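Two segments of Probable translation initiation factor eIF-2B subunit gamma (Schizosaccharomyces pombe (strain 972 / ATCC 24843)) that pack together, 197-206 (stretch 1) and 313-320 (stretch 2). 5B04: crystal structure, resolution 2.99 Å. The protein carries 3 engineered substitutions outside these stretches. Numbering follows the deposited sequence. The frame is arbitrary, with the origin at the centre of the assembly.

Stretch 1 197-206: GIEEKTSRLL
Stretch 2 (313-320) IAKDGIIC

Stretch 1 is a hairpin: strand 197-199, a turn with a cis peptide bond before Lys201, then strand 204-206. Leu206 N donates a hydrogen bond to Gly197 O at 2.7 Å, and Glu199 N to Arg204 O at 3.0 Å. Thr202 OG1 holds Glu199 OE2 in a very short hydrogen bond of 2.4 Å. Ser203 turns the chain with phi/psi 55/21, while Arg204 (-89/131) and Leu205 (-65/136) are extended. Stretch 2 is extended and forms strand 315-319. The axes of strands 204-206 and 315-319 approach to 4.0 Å, with 102° between their N-to-C directions. The strands therefore cross steeply, and a single bridge joins them, Arg204 with Asp316.

Ile313 (-56/154; chi1 t, chi2 t) leads into the strand without close contact. Ala314 (-161/145) lies over one face of the Arg204 guanidinium, with Ala314 CB 4.2 Å from Arg204 NE. Arg204 has chi1 m and chi2 t, with chi3 near 20°.

Lys315 (-139/134) makes its closest contacts with stretch 1 through its carbonyl oxygen. Leu205 N donates to Lys315 O at 2.7 Å, with an angle of 143° at the hydrogen. The same oxygen receives a CA-H...O contact from Arg204 CA at 3.3 Å. The Lys315 side chain (m, t, p, chi4 132°) leads away at its end, but Lys315 CE still comes within 4.5 Å of Leu205 CD2.

Asp316 (-117/147) has its CA 4.0 Å from Arg204 CA. This close spacing fits the CA-H...O contact on each strand: Asp316 CA also lies 3.3 Å from Ser203 O. Asp316 is chi1 m, chi2 29°. Its OD2 is 3.1 Å from Ser203 OG, and its OD1 is 3.3 Å from Arg204 CG. Ser203 (chi1 p) donates from OG to its neighbour Thr202 O at a very short 2.4 Å.

Gly317 (-108/151) closes the bridge. Gly317 N donates to Ser203 O at 3.0 Å, with an angle of 148°. An ideal CB here would point toward stretch 1 and sit tightly, 3.4 Å from Ile198 CG2. The absence of a side chain leaves room for Ile198 CG2; Leu205 CD1 would lie 4.0 Å from that ideal CB, an ordinary distance. Ile198 and Leu205 (chi1 t, chi2 98°) both point toward stretch 2.

Ile318 (-135/133; t, t) points away. Ile319 (-117/132; chi1 m, chi2 112°) starts sideways, but its end comes nearer. Ile319 CD1 meets Ile198 CD1 at 4.5 Å, a loose apolar contact. Ile198 has chi1 p and chi2 103°. Cys320 (chi1 t) is out of reach.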

# COMPACT_ATOMS: atom_id res chain seq x y z
N GLY E 197 -49.42 -3.97 33.11
CA GLY E 197 -48.10 -3.41 33.32
C GLY E 197 -47.01 -4.30 32.73
O GLY E 197 -46.75 -5.38 33.25
N ILE E 198 -46.39 -3.85 31.65
CA ILE E 198 -45.35 -4.62 30.98
C ILE E 198 -44.01 -3.91 31.01
O ILE E 198 -43.95 -2.68 31.14
CB ILE E 198 -45.73 -4.93 29.52
CG1 ILE E 198 -46.06 -3.64 28.76
CG2 ILE E 198 -46.91 -5.89 29.47
CD1 ILE E 198 -44.96 -3.17 27.83
N GLU E 199 -42.93 -4.67 30.87
CA GLU E 199 -41.60 -4.08 30.94
C GLU E 199 -40.79 -4.21 29.65
O GLU E 199 -40.10 -5.20 29.42
CB GLU E 199 -40.79 -4.70 32.08
CG GLU E 199 -39.40 -4.07 32.21
CD GLU E 199 -38.42 -4.95 32.95
OE1 GLU E 199 -37.81 -4.47 33.92
OE2 GLU E 199 -38.25 -6.12 32.54
N GLU E 200 -40.90 -3.19 28.81
CA GLU E 200 -39.84 -2.83 27.88
C GLU E 200 -38.73 -2.31 28.79
O GLU E 200 -39.01 -1.45 29.62
CB GLU E 200 -40.32 -1.75 26.91
CG GLU E 200 -41.23 -0.74 27.61
CD GLU E 200 -41.91 0.24 26.67
OE1 GLU E 200 -41.60 0.22 25.46
OE2 GLU E 200 -42.75 1.03 27.15
N LYS E 201 -37.49 -2.79 28.71
CA LYS E 201 -36.88 -3.69 27.72
C LYS E 201 -37.48 -5.07 27.45
O LYS E 201 -37.76 -5.41 26.30
CB LYS E 201 -35.43 -3.91 28.18
CG LYS E 201 -35.31 -3.72 29.69
CD LYS E 201 -34.00 -4.21 30.28
CE LYS E 201 -34.04 -4.14 31.81
NZ LYS E 201 -34.90 -5.20 32.41
N THR E 202 -37.63 -5.86 28.50
CA THR E 202 -37.80 -7.30 28.38
C THR E 202 -39.14 -7.77 27.81
O THR E 202 -39.33 -8.96 27.56
CB THR E 202 -37.62 -7.97 29.76
OG1 THR E 202 -38.62 -7.50 30.66
CG2 THR E 202 -36.25 -7.64 30.32
N SER E 203 -40.07 -6.83 27.61
CA SER E 203 -41.42 -7.13 27.15
C SER E 203 -42.11 -8.16 28.05
O SER E 203 -43.06 -8.82 27.65
CB SER E 203 -41.41 -7.64 25.70
OG SER E 203 -40.80 -8.92 25.61
N ARG E 204 -41.62 -8.27 29.29
CA ARG E 204 -42.16 -9.23 30.24
C ARG E 204 -43.31 -8.64 31.03
O ARG E 204 -43.21 -7.53 31.57
CB ARG E 204 -41.06 -9.71 31.19
CG ARG E 204 -39.99 -10.57 30.54
CD ARG E 204 -39.22 -11.33 31.61
NE ARG E 204 -39.97 -11.41 32.85
CZ ARG E 204 -39.44 -11.65 34.04
NH1 ARG E 204 -38.13 -11.84 34.16
NH2 ARG E 204 -40.21 -11.70 35.12
N LEU E 205 -44.40 -9.38 31.10
CA LEU E 205 -45.58 -8.96 31.84
C LEU E 205 -45.29 -8.87 33.33
O LEU E 205 -44.65 -9.75 33.90
CB LEU E 205 -46.73 -9.92 31.58
CG LEU E 205 -48.08 -9.53 32.17
CD1 LEU E 205 -48.95 -8.86 31.12
CD2 LEU E 205 -48.73 -10.76 32.73
N LEU E 206 -45.76 -7.80 33.97
CA LEU E 206 -45.49 -7.58 35.39
C LEU E 206 -46.78 -7.44 36.21
O LEU E 206 -46.90 -8.03 37.28
CB LEU E 206 -44.61 -6.35 35.57
CG LEU E 206 -43.13 -6.60 35.25
CD1 LEU E 206 -42.33 -5.31 35.32
CD2 LEU E 206 -42.56 -7.64 36.20
N ILE E 313 -39.06 -18.86 35.82
CA ILE E 313 -40.31 -18.68 35.07
C ILE E 313 -40.38 -17.26 34.48
O ILE E 313 -39.76 -16.34 35.00
CB ILE E 313 -41.53 -18.95 35.99
CG1 ILE E 313 -42.83 -19.05 35.18
CG2 ILE E 313 -41.64 -17.90 37.08
CD1 ILE E 313 -43.98 -19.65 35.95
N ALA E 314 -41.12 -17.11 33.39
CA ALA E 314 -41.24 -15.81 32.73
C ALA E 314 -42.45 -15.74 31.81
O ALA E 314 -42.82 -16.73 31.17
CB ALA E 314 -39.97 -15.51 31.94
N LYS E 315 -43.06 -14.56 31.73
CA LYS E 315 -44.19 -14.34 30.84
C LYS E 315 -44.13 -13.00 30.14
O LYS E 315 -43.87 -11.97 30.75
CB LYS E 315 -45.49 -14.46 31.60
CG LYS E 315 -45.92 -15.89 31.76
CD LYS E 315 -46.85 -16.02 32.90
CE LYS E 315 -48.09 -15.21 32.68
NZ LYS E 315 -49.23 -16.08 32.99
N ASP E 316 -44.37 -13.03 28.83
CA ASP E 316 -44.25 -11.84 28.01
C ASP E 316 -45.58 -11.44 27.40
O ASP E 316 -46.43 -12.28 27.10
CB ASP E 316 -43.23 -12.07 26.90
CG ASP E 316 -41.81 -12.19 27.43
OD1 ASP E 316 -41.63 -12.62 28.58
OD2 ASP E 316 -40.87 -11.84 26.68
N GLY E 317 -45.77 -10.14 27.24
CA GLY E 317 -46.92 -9.61 26.54
C GLY E 317 -46.49 -9.06 25.20
O GLY E 317 -45.35 -8.63 25.03
N ILE E 318 -47.40 -9.10 24.23
CA ILE E 318 -47.14 -8.50 22.93
C ILE E 318 -48.34 -7.68 22.49
O ILE E 318 -49.48 -8.16 22.51
CB ILE E 318 -46.79 -9.57 21.87
CG1 ILE E 318 -46.71 -8.94 20.47
CG2 ILE E 318 -47.79 -10.71 21.90
CD1 ILE E 318 -46.40 -9.94 19.38
N ILE E 319 -48.11 -6.47 22.03
CA ILE E 319 -49.17 -5.57 21.68
C ILE E 319 -49.11 -5.26 20.21
O ILE E 319 -48.08 -4.92 19.71
CB ILE E 319 -49.02 -4.28 22.46
CG1 ILE E 319 -49.22 -4.55 23.93
CG2 ILE E 319 -50.05 -3.27 22.02
CD1 ILE E 319 -47.97 -4.40 24.75
N CYS E 320 -50.23 -5.36 19.54
CA CYS E 320 -50.31 -5.06 18.12
C CYS E 320 -50.54 -3.59 17.82
O CYS E 320 -50.63 -2.78 18.71
CB CYS E 320 -51.41 -5.86 17.48
SG CYS E 320 -51.71 -5.35 15.77